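Local coordinates for bromo domain-containing protein (Trypanosoma brucei brucei, PDB 5KO4) that is of unknown function but, through its bromodomain, a four-helix acetyl-lysine reader fold, probably recognises acetylated lysines on histones or other proteins, at the interface of chains A and B. Sequence-based numbering; all coordinates share one arbitrary frame. Chains: chain A/B, Putative uncharacterized protein.

Contact 1: the interface of chains A and B. Residues chain A 34-35, 79-80, 86; chain B 26, 84-86.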
loop_
_atom_site.group_PDB
_atom_site.type_symbol
_atom_site.label_atom_id
_atom_site.label_comp_id
_atom_site.label_asym_id
_atom_site.label_seq_id
_atom_site.Cartn_x
_atom_site.Cartn_y
_atom_site.Cartn_z
ATOM N N LEU A 34 3.223 -7.605 2.575
ATOM C CA LEU A 34 1.838 -7.195 2.339
ATOM C C LEU A 34 0.956 -8.435 2.257
ATOM O O LEU A 34 1.439 -9.517 1.912
ATOM C CB LEU A 34 1.718 -6.376 1.049
ATOM C CG LEU A 34 2.367 -5.005 1.069
ATOM C CD1 LEU A 34 2.384 -4.412 -0.298
ATOM C CD2 LEU A 34 1.644 -4.054 2.038
ATOM N N PRO A 35 -0.344 -8.328 2.593
ATOM C CA PRO A 35 -1.182 -9.541 2.655
ATOM C C PRO A 35 -1.210 -10.314 1.338
ATOM O O PRO A 35 -1.394 -9.722 0.271
ATOM C CB PRO A 35 -2.572 -9.008 3.024
ATOM C CG PRO A 35 -2.486 -7.525 2.919
ATOM C CD PRO A 35 -1.066 -7.144 3.086
ATOM N N TYR A 79 -1.088 -7.076 -8.459
ATOM C CA TYR A 79 -1.504 -7.159 -7.066
ATOM C C TYR A 79 -2.723 -6.265 -6.786
ATOM O O TYR A 79 -3.685 -6.696 -6.148
ATOM C CB TYR A 79 -0.329 -6.756 -6.160
ATOM C CG TYR A 79 -0.627 -6.881 -4.685
ATOM C CD1 TYR A 79 -0.591 -8.115 -4.053
ATOM C CD2 TYR A 79 -0.879 -5.757 -3.910
ATOM C CE1 TYR A 79 -0.812 -8.231 -2.686
ATOM C CE2 TYR A 79 -1.167 -5.864 -2.560
ATOM C CZ TYR A 79 -1.103 -7.098 -1.939
ATOM O OH TYR A 79 -1.367 -7.163 -0.592
ATOM N N ASN A 80 -2.673 -5.011 -7.236
ATOM C CA ASN A 80 -3.734 -4.039 -6.952
ATOM C C ASN A 80 -4.831 -3.986 -8.015
ATOM O O ASN A 80 -5.850 -3.323 -7.806
ATOM C CB ASN A 80 -3.115 -2.664 -6.840
ATOM C CG ASN A 80 -2.097 -2.596 -5.728
ATOM O OD1 ASN A 80 -2.448 -2.671 -4.558
ATOM N ND2 ASN A 80 -0.799 -2.512 -6.071
ATOM N N PHE A 86 -3.428 2.701 -6.726
ATOM C CA PHE A 86 -1.999 2.390 -6.695
ATOM C C PHE A 86 -1.433 2.301 -8.125
ATOM O O PHE A 86 -0.332 2.787 -8.415
ATOM C CB PHE A 86 -1.741 1.066 -5.974
ATOM C CG PHE A 86 -1.713 1.168 -4.470
ATOM C CD1 PHE A 86 -0.677 1.812 -3.826
ATOM C CD2 PHE A 86 -2.717 0.599 -3.698
ATOM C CE1 PHE A 86 -0.633 1.876 -2.434
ATOM C CE2 PHE A 86 -2.668 0.661 -2.310
ATOM C CZ PHE A 86 -1.642 1.321 -1.688
ATOM N N ILE B 26 -1.330 -2.373 7.460
ATOM C CA ILE B 26 -1.654 -1.579 6.279
ATOM C C ILE B 26 -2.746 -0.546 6.580
ATOM O O ILE B 26 -2.850 0.429 5.841
ATOM C CB ILE B 26 -2.037 -2.448 5.044
ATOM C CG1 ILE B 26 -3.353 -3.213 5.247
ATOM C CG2 ILE B 26 -0.911 -3.431 4.725
ATOM C CD1 ILE B 26 -3.835 -3.918 3.973
ATOM N N SER B 84 -8.407 -6.862 -4.701
ATOM C CA SER B 84 -7.144 -6.638 -4.015
ATOM C C SER B 84 -7.073 -7.432 -2.742
ATOM O O SER B 84 -8.021 -7.385 -1.948
ATOM C CB SER B 84 -6.970 -5.165 -3.652
ATOM O OG SER B 84 -5.810 -4.979 -2.847
ATOM N N PRO B 85 -5.902 -8.013 -2.407
ATOM C CA PRO B 85 -5.774 -8.651 -1.104
ATOM C C PRO B 85 -5.944 -7.651 0.055
ATOM O O PRO B 85 -6.258 -8.076 1.140
ATOM C CB PRO B 85 -4.365 -9.242 -1.138
ATOM C CG PRO B 85 -4.090 -9.433 -2.572
ATOM C CD PRO B 85 -4.676 -8.221 -3.210
ATOM N N PHE B 86 -5.788 -6.335 -0.170
ATOM C CA PHE B 86 -6.077 -5.376 0.900
ATOM C C PHE B 86 -7.559 -5.480 1.281
ATOM O O PHE B 86 -7.898 -5.468 2.462
ATOM C CB PHE B 86 -5.793 -3.946 0.445
ATOM C CG PHE B 86 -4.346 -3.509 0.433
ATOM C CD1 PHE B 86 -3.315 -4.442 0.482
ATOM C CD2 PHE B 86 -4.014 -2.169 0.526
ATOM C CE1 PHE B 86 -1.981 -4.030 0.512
ATOM C CE2 PHE B 86 -2.680 -1.764 0.586
ATOM C CZ PHE B 86 -1.674 -2.699 0.569
HETATM O O HOH W 1 -4.948 -2.527 -3.535
#

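Contact 2: the interface of chains A and B. Residues chain A 85, 88-89; chain B 35-36, 40.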
loop_
_atom_site.group_PDB
_atom_site.type_symbol
_atom_site.label_atom_id
_atom_site.label_comp_id
_atom_site.label_asym_id
_atom_site.label_seq_id
_atom_site.Cartn_x
_atom_site.Cartn_y
_atom_site.Cartn_z
ATOM N N PRO A 85 -6.134 2.987 -7.765
ATOM C CA PRO A 85 -5.321 4.165 -7.431
ATOM C C PRO A 85 -3.815 3.857 -7.299
ATOM O O PRO A 85 -2.992 4.639 -7.765
ATOM C CB PRO A 85 -5.924 4.628 -6.110
ATOM C CG PRO A 85 -7.328 4.210 -6.190
ATOM C CD PRO A 85 -7.268 2.851 -6.835
ATOM N N THR A 88 -2.497 3.829 -10.774
ATOM C CA THR A 88 -2.390 5.124 -11.472
ATOM C C THR A 88 -0.995 5.695 -11.297
ATOM O O THR A 88 -0.435 6.202 -12.263
ATOM C CB THR A 88 -3.453 6.163 -11.042
ATOM O OG1 THR A 88 -3.275 6.540 -9.665
ATOM C CG2 THR A 88 -4.851 5.680 -11.258
ATOM N N LEU A 89 -0.419 5.608 -10.092
ATOM C CA LEU A 89 0.947 6.121 -9.872
ATOM C C LEU A 89 1.958 5.246 -10.645
ATOM O O LEU A 89 2.827 5.769 -11.351
ATOM C CB LEU A 89 1.311 6.125 -8.389
ATOM C CG LEU A 89 2.773 6.499 -8.089
ATOM C CD1 LEU A 89 3.126 7.899 -8.655
ATOM C CD2 LEU A 89 3.062 6.404 -6.600
ATOM N N PRO B 35 -1.422 7.309 -3.299
ATOM C CA PRO B 35 -1.795 7.978 -4.555
ATOM C C PRO B 35 -3.261 8.405 -4.632
ATOM O O PRO B 35 -4.160 7.576 -4.499
ATOM C CB PRO B 35 -1.481 6.934 -5.620
ATOM C CG PRO B 35 -0.430 6.075 -5.010
ATOM C CD PRO B 35 -0.687 6.053 -3.543
ATOM N N ASP B 36 -3.488 9.725 -4.792
ATOM C CA ASP B 36 -4.822 10.333 -4.928
ATOM C C ASP B 36 -5.749 10.015 -3.735
ATOM O O ASP B 36 -6.963 10.109 -3.875
ATOM C CB ASP B 36 -5.507 9.868 -6.232
ATOM C CG ASP B 36 -4.882 10.438 -7.492
ATOM O OD1 ASP B 36 -4.190 11.468 -7.396
ATOM O OD2 ASP B 36 -5.149 9.897 -8.575
ATOM N N ILE B 40 -10.006 10.750 -3.423
ATOM C CA ILE B 40 -10.960 9.653 -3.443
ATOM C C ILE B 40 -11.698 9.474 -2.098
ATOM O O ILE B 40 -12.886 9.140 -2.099
ATOM C CB ILE B 40 -10.185 8.352 -3.828
ATOM C CG1 ILE B 40 -9.621 8.485 -5.264
ATOM C CG2 ILE B 40 -11.077 7.110 -3.705
ATOM C CD1 ILE B 40 -8.580 7.476 -5.611
HETATM O O HOH W 2 -6.108 7.429 -8.924
#

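Contact 1: the interface of chains A and B
B:Ser84 OG is gripped twice where its loop meets A:Tyr79 and A:Asn80: B:Phe86 N donates to it (3.0 Å), in the manner of a helix cap at the start of helix 85-105, and water 1 lies 2.7 Å from the same OG. That water reaches the other chain at A:Asn80 OD1, also 2.7 Å away. A:Asn80 occupies the place of the bromodomain asparagine that binds acetyl-lysine, and through this water its side-chain carbonyl is linked to the other chain. B:Phe86, at the gatekeeper position, is pushed into chain A and buries 73 Å². Its CE1 edge lies in the plane of the A:Tyr79 ring, 3.4 Å from the phenol OH, with the two rings nearly perpendicular. That OH is fixed by donating to A:Pro35 O at 2.7 Å, in the carbonyl plane on a lone pair, a link inside chain A tying helix 62-80 to the loop after helix 8-21. With CG anti to its backbone N (chi1 -177°), A:Tyr79 extends toward this loop and turns one face to the B:Pro85 ring, whose CG comes within 3.5 Å of CE1. The two gatekeepers also meet: A:Phe86 CE2 touches B:Phe86 CE2 at 3.8 Å, rim against rim with the ring planes roughly at right angles. B:Ile26 lies over one face of the B:Phe86 ring with CD1, near the rim, while the same methyl faces A:Pro35 CG across the interface. At the far end A:Leu34 CD2 rests between B:Phe86 CZ and B:Ile26 CG2, 3.8 Å from the latter.

Contact 2: the interface of chains A and B
A:Leu89 lays its side chain against the B:Pro35 ring, the two crossing at about a right angle. Its CB sits 3.8 Å from B:Pro35 CG and also touches the ring at CB. CG, anti to the backbone N (chi1 174°), steps away from the proline, and its methyl CD2 turns back to B:Pro35 CG at 3.9 Å. The same proline leans with CB on the backbone carbonyl A:Pro85 O (3.5 Å). That oxygen also accepts a hydrogen bond from A:Thr88 OG1 at 2.7 Å, the donor tilted 16° from the carbonyl plane. A chi1 of 65° holds OG1 between the backbone N and the carbonyl carbon, turned back over the preceding turn, where it can make this bond. OG1 looks outward as well: water 2 lies 3.1 Å from it and 2.7 Å from B:Asp36 OD2, so the hydroxyl and the carboxylate are joined through solvent rather than directly. Beyond the water, the A:Pro85 ring receives the end of B:Ile40, with CD1 packed 3.5 Å from A:Pro85 CG. The patch is small, hiding 137 Å², and mixes greasy rims with a watered polar centre. It places the first two turns of helix 85-104 of chain A, just after the loop that follows the reader asparagine, against the partner's long loop between helices 8-21 and 47-55 and the short helix 37-40 within it.

About 14 Å separates the C-alpha centres of contact 1 and contact 2, neighbouring patches of one two-fold interface. Residues 35 and 85 serve in both with the chains exchanged: Pro35 of chain A and Pro85 of chain B in contact 1, Pro35 of chain B and Pro85 of chain A in contact 2. Each bromodomain thus presents the pocket-lining end of its helical bundle to the other. In this pairing the rims of both acetyl-lysine pockets are at least partly occupied by protein, which would probably hinder peptide entry; the structure alone does not show whether the dimer forms outside the crystal.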